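Glycosyl hydrolase family 26 (Bacteroides ovatus, PDB 4ZXO) probably hydrolyses internal beta-1,4-mannosidic linkages of galactomannan, acting as a GH26 beta-mannanase in the breakdown of this plant polysaccharide by a gut bacterium. Local coordinates at residues I27-H32 / I333-D338; F161-E166 / T186-T191. One frame throughout, in Å; residues are numbered along the deposited sequence.

Contact 1 of 2, residues I27-H32 / I333-D338; sequences ILFGHH and ILFVGD. With K (potassium ion), chain B.
Phe-29 and Phe-335 meet in the tightly packed half of this contact. Phe-29 holds its CG anti to its own backbone N (chi1 -175°), which lays its ring alongside that of Phe-335. The two rings, tilted 26° from one another and with centroids 5.4 Å apart, are displaced so far that little of either covers the other. What covers the Phe-335 face is instead CB of Phe-29, a CH-pi contact 4.1 Å from the ring centroid. The same CB receives CG2 of Ile-333 at 3.7 Å. On the other face of the strand pair, CD2 of Leu-28 crosses to CB of Leu-334.

Between the two faces, parallel strands are joined by a pair of backbone bonds: Leu-334 N gives to Ile-27 O at 2.8 Å, and Phe-29 N to Leu-334 O. Strand 27-32 belongs to the closed parallel sheet of a TIM barrel, where strands 60-64 and 295-300 already flank it; the short strand 333-334 joins it as an extra partner near its beginning.

Beyond Leu-334 the chain peels off into a type II turn, Phe-335 to Asp-338, on the looser, water-bearing side. Phe-335 N donates to Asp-338 OD2 (2.7 Å) from above the carboxylate plane, while OD1 accepts from a water that also lies on the potassium ion. Ile-333 O binds that ion directly at 2.4 Å; four waters and the carbonyls of Ser-328 and Ser-330, from the end of helix 321-328 and the loop after it, complete the ligands found around it.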
loop_
_atom_site.group_PDB
_atom_site.type_symbol
_atom_site.label_atom_id
_atom_site.label_comp_id
_atom_site.label_asym_id
_atom_site.label_seq_id
_atom_site.Cartn_x
_atom_site.Cartn_y
_atom_site.Cartn_z
ATOM N N ILE A 27 8.924 6.359 11.177
ATOM C CA ILE A 27 8.231 5.413 10.297
ATOM C C ILE A 27 6.745 5.415 10.625
ATOM O O ILE A 27 6.368 5.019 11.725
ATOM C CB ILE A 27 8.760 3.983 10.475
ATOM C CG1 ILE A 27 10.282 3.885 10.342
ATOM C CG2 ILE A 27 8.112 3.063 9.429
ATOM C CD1 ILE A 27 10.861 2.519 10.690
ATOM N N LEU A 28 5.889 5.847 9.702
ATOM C CA LEU A 28 4.440 5.744 9.960
ATOM C C LEU A 28 4.004 4.328 10.050
ATOM O O LEU A 28 4.394 3.527 9.224
ATOM C CB LEU A 28 3.653 6.440 8.836
ATOM C CG LEU A 28 3.864 7.967 8.732
ATOM C CD1 LEU A 28 3.531 8.454 7.278
ATOM C CD2 LEU A 28 3.029 8.687 9.774
ATOM N N PHE A 29 3.167 4.007 11.038
ATOM C CA PHE A 29 2.625 2.669 11.121
ATOM C C PHE A 29 1.293 2.561 10.410
ATOM O O PHE A 29 0.424 3.432 10.599
ATOM C CB PHE A 29 2.433 2.247 12.568
ATOM C CG PHE A 29 1.984 0.806 12.690
ATOM C CD1 PHE A 29 2.895 -0.243 12.480
ATOM C CD2 PHE A 29 0.662 0.490 12.908
ATOM C CE1 PHE A 29 2.470 -1.600 12.541
ATOM C CE2 PHE A 29 0.247 -0.853 12.965
ATOM C CZ PHE A 29 1.143 -1.892 12.794
ATOM N N GLY A 30 1.106 1.459 9.656
ATOM C CA GLY A 30 -0.054 1.270 8.825
ATOM C C GLY A 30 -0.810 -0.036 9.058
ATOM O O GLY A 30 -0.219 -1.047 9.456
ATOM N N HIS A 31 -2.098 -0.022 8.728
ATOM C CA HIS A 31 -2.895 -1.221 8.768
ATOM C C HIS A 31 -3.949 -1.175 7.653
ATOM O O HIS A 31 -4.676 -0.174 7.504
ATOM C CB HIS A 31 -3.566 -1.317 10.143
ATOM C CG HIS A 31 -4.368 -2.584 10.352
ATOM N ND1 HIS A 31 -5.562 -2.593 11.051
ATOM C CD2 HIS A 31 -4.134 -3.868 9.981
ATOM C CE1 HIS A 31 -6.037 -3.832 11.099
ATOM N NE2 HIS A 31 -5.198 -4.624 10.431
ATOM N N HIS A 32 -4.069 -2.259 6.915
ATOM C CA HIS A 32 -5.083 -2.397 5.879
ATOM C C HIS A 32 -6.485 -2.587 6.480
ATOM O O HIS A 32 -6.690 -3.319 7.458
ATOM C CB HIS A 32 -4.739 -3.596 4.953
ATOM C CG HIS A 32 -5.536 -3.621 3.683
ATOM N ND1 HIS A 32 -5.222 -2.833 2.574
ATOM C CD2 HIS A 32 -6.653 -4.322 3.350
ATOM C CE1 HIS A 32 -6.115 -3.061 1.615
ATOM N NE2 HIS A 32 -6.980 -3.980 2.056
ATOM N N ILE A 333 8.274 5.027 15.700
ATOM C CA ILE A 333 7.070 4.562 15.010
ATOM C C ILE A 333 5.940 5.531 15.221
ATOM O O ILE A 333 5.633 5.848 16.392
ATOM C CB ILE A 333 6.619 3.159 15.533
ATOM C CG1 ILE A 333 7.755 2.127 15.517
ATOM C CG2 ILE A 333 5.384 2.560 14.765
ATOM C CD1 ILE A 333 8.349 1.839 14.164
ATOM N N LEU A 334 5.297 5.961 14.127
ATOM C CA LEU A 334 4.422 7.116 14.179
ATOM C C LEU A 334 2.955 6.740 13.944
ATOM O O LEU A 334 2.599 6.028 12.994
ATOM C CB LEU A 334 4.831 8.155 13.159
ATOM C CG LEU A 334 6.283 8.607 13.179
ATOM C CD1 LEU A 334 6.536 9.491 11.964
ATOM C CD2 LEU A 334 6.649 9.315 14.453
ATOM N N PHE A 335 2.105 7.276 14.794
ATOM C CA PHE A 335 0.672 7.078 14.749
ATOM C C PHE A 335 0.067 8.462 14.683
ATOM O O PHE A 335 0.715 9.464 15.059
ATOM C CB PHE A 335 0.140 6.323 16.020
ATOM C CG PHE A 335 0.604 4.912 16.114
ATOM C CD1 PHE A 335 -0.274 3.850 15.850
ATOM C CD2 PHE A 335 1.932 4.623 16.486
ATOM C CE1 PHE A 335 0.161 2.511 15.920
ATOM C CE2 PHE A 335 2.369 3.300 16.553
ATOM C CZ PHE A 335 1.488 2.232 16.249
ATOM N N VAL A 336 -1.196 8.534 14.305
ATOM C CA VAL A 336 -1.908 9.804 14.365
ATOM C C VAL A 336 -1.820 10.429 15.749
ATOM O O VAL A 336 -2.025 9.727 16.748
ATOM C CB VAL A 336 -3.373 9.590 13.975
ATOM C CG1 VAL A 336 -4.179 10.830 14.277
ATOM C CG2 VAL A 336 -3.459 9.215 12.461
ATOM N N GLY A 337 -1.521 11.735 15.821
ATOM C CA GLY A 337 -1.201 12.424 17.094
ATOM C C GLY A 337 0.293 12.669 17.317
ATOM O O GLY A 337 0.697 13.574 18.066
ATOM N N ASP A 338 1.150 11.896 16.646
ATOM C CA ASP A 338 2.594 12.097 16.778
ATOM C C ASP A 338 3.090 13.284 15.952
ATOM O O ASP A 338 2.303 13.939 15.261
ATOM C CB ASP A 338 3.311 10.807 16.401
ATOM C CG ASP A 338 3.002 9.669 17.392
ATOM O OD1 ASP A 338 2.652 9.965 18.551
ATOM O OD2 ASP A 338 3.110 8.481 17.044
HETATM K K K B . 5.416 6.198 18.759
HETATM O O HOH W 1 4.436 8.808 20.167
HETATM O O HOH W 2 6.336 7.302 20.952
HETATM O O HOH W 3 3.088 6.976 18.797
HETATM O O HOH W 4 6.068 8.844 18.490
#

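Contact 2 of 2, residues F161-E166 / T186-T191; sequences FRPWHE and TLWRMT
Trp-164 and Thr-191 supply the polar link between this loop and helix: the indole NE1 gives a bond of 2.9 Å to Thr-191 OG1, which lies almost in the ring plane. OG1 stands anti to its own carbonyl carbon, beside the backbone N (chi1 -57°), and from there donates to Leu-187 O (2.8 Å), one turn back. The hydroxyl thus accepts from the indole and donates to the helix backbone. That carbonyl also accepts from Thr-191 N, on the opposite face of its plane.

Aromatic contacts follow. Trp-164 sets its edge against the face of Trp-188 in a T-shaped pair, planes at 74°, with CD1 above the centre of the Trp-188 ring. CG of Pro-163 touches CH2 of the same indole at 3.6 Å.

Aliphatic groups sandwich Trp-164: CD1 of Leu-187 sits over its six-membered ring, 4.1 Å from the centroid, and CB of Pro-163 covers the other face. The Phe-161 ring meets CG2 of Thr-191 edge-on.

Trp-188 NE1 is hydrogen-bonded to Tyr-184 OH, earlier in the same helix. Strand 159-162 and helix 181-197 pack here as one beta/alpha unit of the TIM barrel, with Leu-205 of strand 203-207 touching Trp-188 and Met-135 of helix 132-147 touching Trp-164.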
loop_
_atom_site.group_PDB
_atom_site.type_symbol
_atom_site.label_atom_id
_atom_site.label_comp_id
_atom_site.label_asym_id
_atom_site.label_seq_id
_atom_site.Cartn_x
_atom_site.Cartn_y
_atom_site.Cartn_z
ATOM N N PHE A 161 -1.123 5.271 -4.411
ATOM C CA PHE A 161 -1.827 4.220 -5.147
ATOM C C PHE A 161 -0.772 3.175 -5.571
ATOM O O PHE A 161 0.312 3.543 -6.090
ATOM C CB PHE A 161 -2.521 4.826 -6.349
ATOM C CG PHE A 161 -3.283 3.850 -7.212
ATOM C CD1 PHE A 161 -4.161 2.924 -6.649
ATOM C CD2 PHE A 161 -3.171 3.918 -8.612
ATOM C CE1 PHE A 161 -4.868 2.012 -7.467
ATOM C CE2 PHE A 161 -3.923 3.036 -9.433
ATOM C CZ PHE A 161 -4.772 2.102 -8.859
ATOM N N ARG A 162 -1.053 1.910 -5.281
ATOM C CA ARG A 162 -0.056 0.832 -5.397
ATOM C C ARG A 162 -0.614 -0.305 -6.216
ATOM O O ARG A 162 -0.859 -1.403 -5.673
ATOM C CB ARG A 162 0.309 0.364 -3.957
ATOM C CG ARG A 162 1.456 -0.571 -3.879
ATOM C CD ARG A 162 1.801 -0.845 -2.417
ATOM N NE ARG A 162 0.724 -1.513 -1.702
ATOM C CZ ARG A 162 0.640 -2.854 -1.542
ATOM N NH1 ARG A 162 1.519 -3.673 -2.150
ATOM N NH2 ARG A 162 -0.374 -3.387 -0.845
ATOM N N PRO A 163 -0.834 -0.099 -7.510
ATOM C CA PRO A 163 -1.403 -1.151 -8.350
ATOM C C PRO A 163 -0.289 -2.135 -8.780
ATOM O O PRO A 163 0.894 -1.831 -8.597
ATOM C CB PRO A 163 -1.927 -0.369 -9.570
ATOM C CG PRO A 163 -0.893 0.745 -9.706
ATOM C CD PRO A 163 -0.676 1.171 -8.254
ATOM N N TRP A 164 -0.665 -3.260 -9.370
ATOM C CA TRP A 164 0.311 -4.135 -10.062
ATOM C C TRP A 164 1.402 -4.607 -9.114
ATOM O O TRP A 164 2.589 -4.706 -9.465
ATOM C CB TRP A 164 0.964 -3.417 -11.264
ATOM C CG TRP A 164 -0.029 -2.675 -12.149
ATOM C CD1 TRP A 164 0.005 -1.337 -12.487
ATOM C CD2 TRP A 164 -1.229 -3.208 -12.743
ATOM N NE1 TRP A 164 -1.084 -1.015 -13.256
ATOM C CE2 TRP A 164 -1.862 -2.132 -13.427
ATOM C CE3 TRP A 164 -1.847 -4.482 -12.735
ATOM C CZ2 TRP A 164 -3.047 -2.303 -14.144
ATOM C CZ3 TRP A 164 -3.034 -4.640 -13.444
ATOM C CH2 TRP A 164 -3.625 -3.550 -14.110
ATOM N N HIS A 165 1.003 -4.904 -7.891
ATOM C CA HIS A 165 1.973 -5.253 -6.847
ATOM C C HIS A 165 2.472 -6.714 -6.950
ATOM O O HIS A 165 1.892 -7.559 -7.631
ATOM C CB HIS A 165 1.344 -4.948 -5.467
ATOM C CG HIS A 165 0.186 -5.814 -5.098
ATOM N ND1 HIS A 165 -0.986 -5.874 -5.830
ATOM C CD2 HIS A 165 -0.012 -6.581 -3.991
ATOM C CE1 HIS A 165 -1.828 -6.690 -5.212
ATOM N NE2 HIS A 165 -1.264 -7.116 -4.084
ATOM N N GLU A 166 3.557 -6.990 -6.257
ATOM C CA GLU A 166 4.054 -8.367 -6.112
ATOM C C GLU A 166 4.316 -8.932 -7.474
ATOM O O GLU A 166 4.083 -10.131 -7.756
ATOM C CB GLU A 166 3.086 -9.243 -5.286
ATOM C CG GLU A 166 3.126 -8.767 -3.836
ATOM C CD GLU A 166 2.125 -9.352 -2.903
ATOM O OE1 GLU A 166 1.519 -10.367 -3.236
ATOM O OE2 GLU A 166 1.965 -8.786 -1.773
ATOM N N THR A 186 4.396 -1.419 -19.675
ATOM C CA THR A 186 3.300 -0.768 -20.401
ATOM C C THR A 186 2.032 -0.684 -19.551
ATOM O O THR A 186 1.312 0.319 -19.651
ATOM C CB THR A 186 3.006 -1.501 -21.706
ATOM O OG1 THR A 186 4.207 -1.510 -22.476
ATOM C CG2 THR A 186 1.900 -0.803 -22.510
ATOM N N LEU A 187 1.779 -1.674 -18.690
ATOM C CA LEU A 187 0.638 -1.550 -17.756
ATOM C C LEU A 187 0.755 -0.287 -16.938
ATOM O O LEU A 187 -0.195 0.444 -16.752
ATOM C CB LEU A 187 0.551 -2.698 -16.761
ATOM C CG LEU A 187 -0.030 -4.002 -17.274
ATOM C CD1 LEU A 187 0.058 -5.042 -16.175
ATOM C CD2 LEU A 187 -1.445 -3.772 -17.775
ATOM N N TRP A 188 1.945 -0.062 -16.416
ATOM C CA TRP A 188 2.194 1.125 -15.645
ATOM C C TRP A 188 2.050 2.384 -16.466
ATOM O O TRP A 188 1.425 3.347 -15.994
ATOM C CB TRP A 188 3.586 1.079 -15.064
ATOM C CG TRP A 188 3.667 0.314 -13.749
ATOM C CD1 TRP A 188 4.155 -0.948 -13.543
ATOM C CD2 TRP A 188 3.250 0.801 -12.469
ATOM N NE1 TRP A 188 4.083 -1.270 -12.208
ATOM C CE2 TRP A 188 3.558 -0.205 -11.522
ATOM C CE3 TRP A 188 2.667 2.004 -12.024
ATOM C CZ2 TRP A 188 3.275 -0.065 -10.164
ATOM C CZ3 TRP A 188 2.407 2.152 -10.646
ATOM C CH2 TRP A 188 2.715 1.129 -9.739
ATOM N N ARG A 189 2.576 2.398 -17.688
ATOM C CA ARG A 189 2.411 3.577 -18.510
ATOM C C ARG A 189 0.954 3.869 -18.856
ATOM O O ARG A 189 0.519 5.040 -18.794
ATOM C CB ARG A 189 3.248 3.429 -19.768
ATOM C CG ARG A 189 4.752 3.552 -19.438
ATOM C CD ARG A 189 5.564 3.957 -20.649
ATOM N NE ARG A 189 5.335 3.009 -21.719
ATOM C CZ ARG A 189 6.016 1.868 -21.917
ATOM N NH1 ARG A 189 5.654 1.114 -22.951
ATOM N NH2 ARG A 189 7.064 1.519 -21.138
ATOM N N MET A 190 0.183 2.833 -19.190
ATOM C CA MET A 190 -1.276 3.013 -19.404
ATOM C C MET A 190 -1.969 3.561 -18.180
ATOM O O MET A 190 -2.810 4.440 -18.259
ATOM C CB MET A 190 -1.958 1.687 -19.777
ATOM C CG MET A 190 -1.624 1.200 -21.141
ATOM S SD MET A 190 -2.025 -0.566 -21.346
ATOM C CE MET A 190 -3.768 -0.602 -20.969
ATOM N N THR A 191 -1.617 3.024 -17.010
ATOM C CA THR A 191 -2.234 3.515 -15.774
ATOM C C THR A 191 -1.910 4.986 -15.549
ATOM O O THR A 191 -2.795 5.806 -15.296
ATOM C CB THR A 191 -1.732 2.689 -14.602
ATOM O OG1 THR A 191 -2.022 1.288 -14.831
ATOM C CG2 THR A 191 -2.356 3.153 -13.247
#

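Overall arrangement
From the N terminus, helices 10-19 and 22-25 lead into strand 27-32, the first half of contact 1. The chain then runs through the remaining barrel strands, up to 295-300, and helix 321-328 before strand 333-334 returns to that first strand, closing a loop of 300 residues. Contact 2 is nested within it and closes a far shorter one: 19 residues separate segment 161-166 from segment 186-191. One contact is therefore strand to strand, bringing the late part of the chain back to the first barrel strand; the other joins the end of strand 159-162 and its loop to the next helix, 181-197, within one beta/alpha unit. Both reach the same sheet, on opposite sides of the chain's centre, with their own centres 25 Å apart.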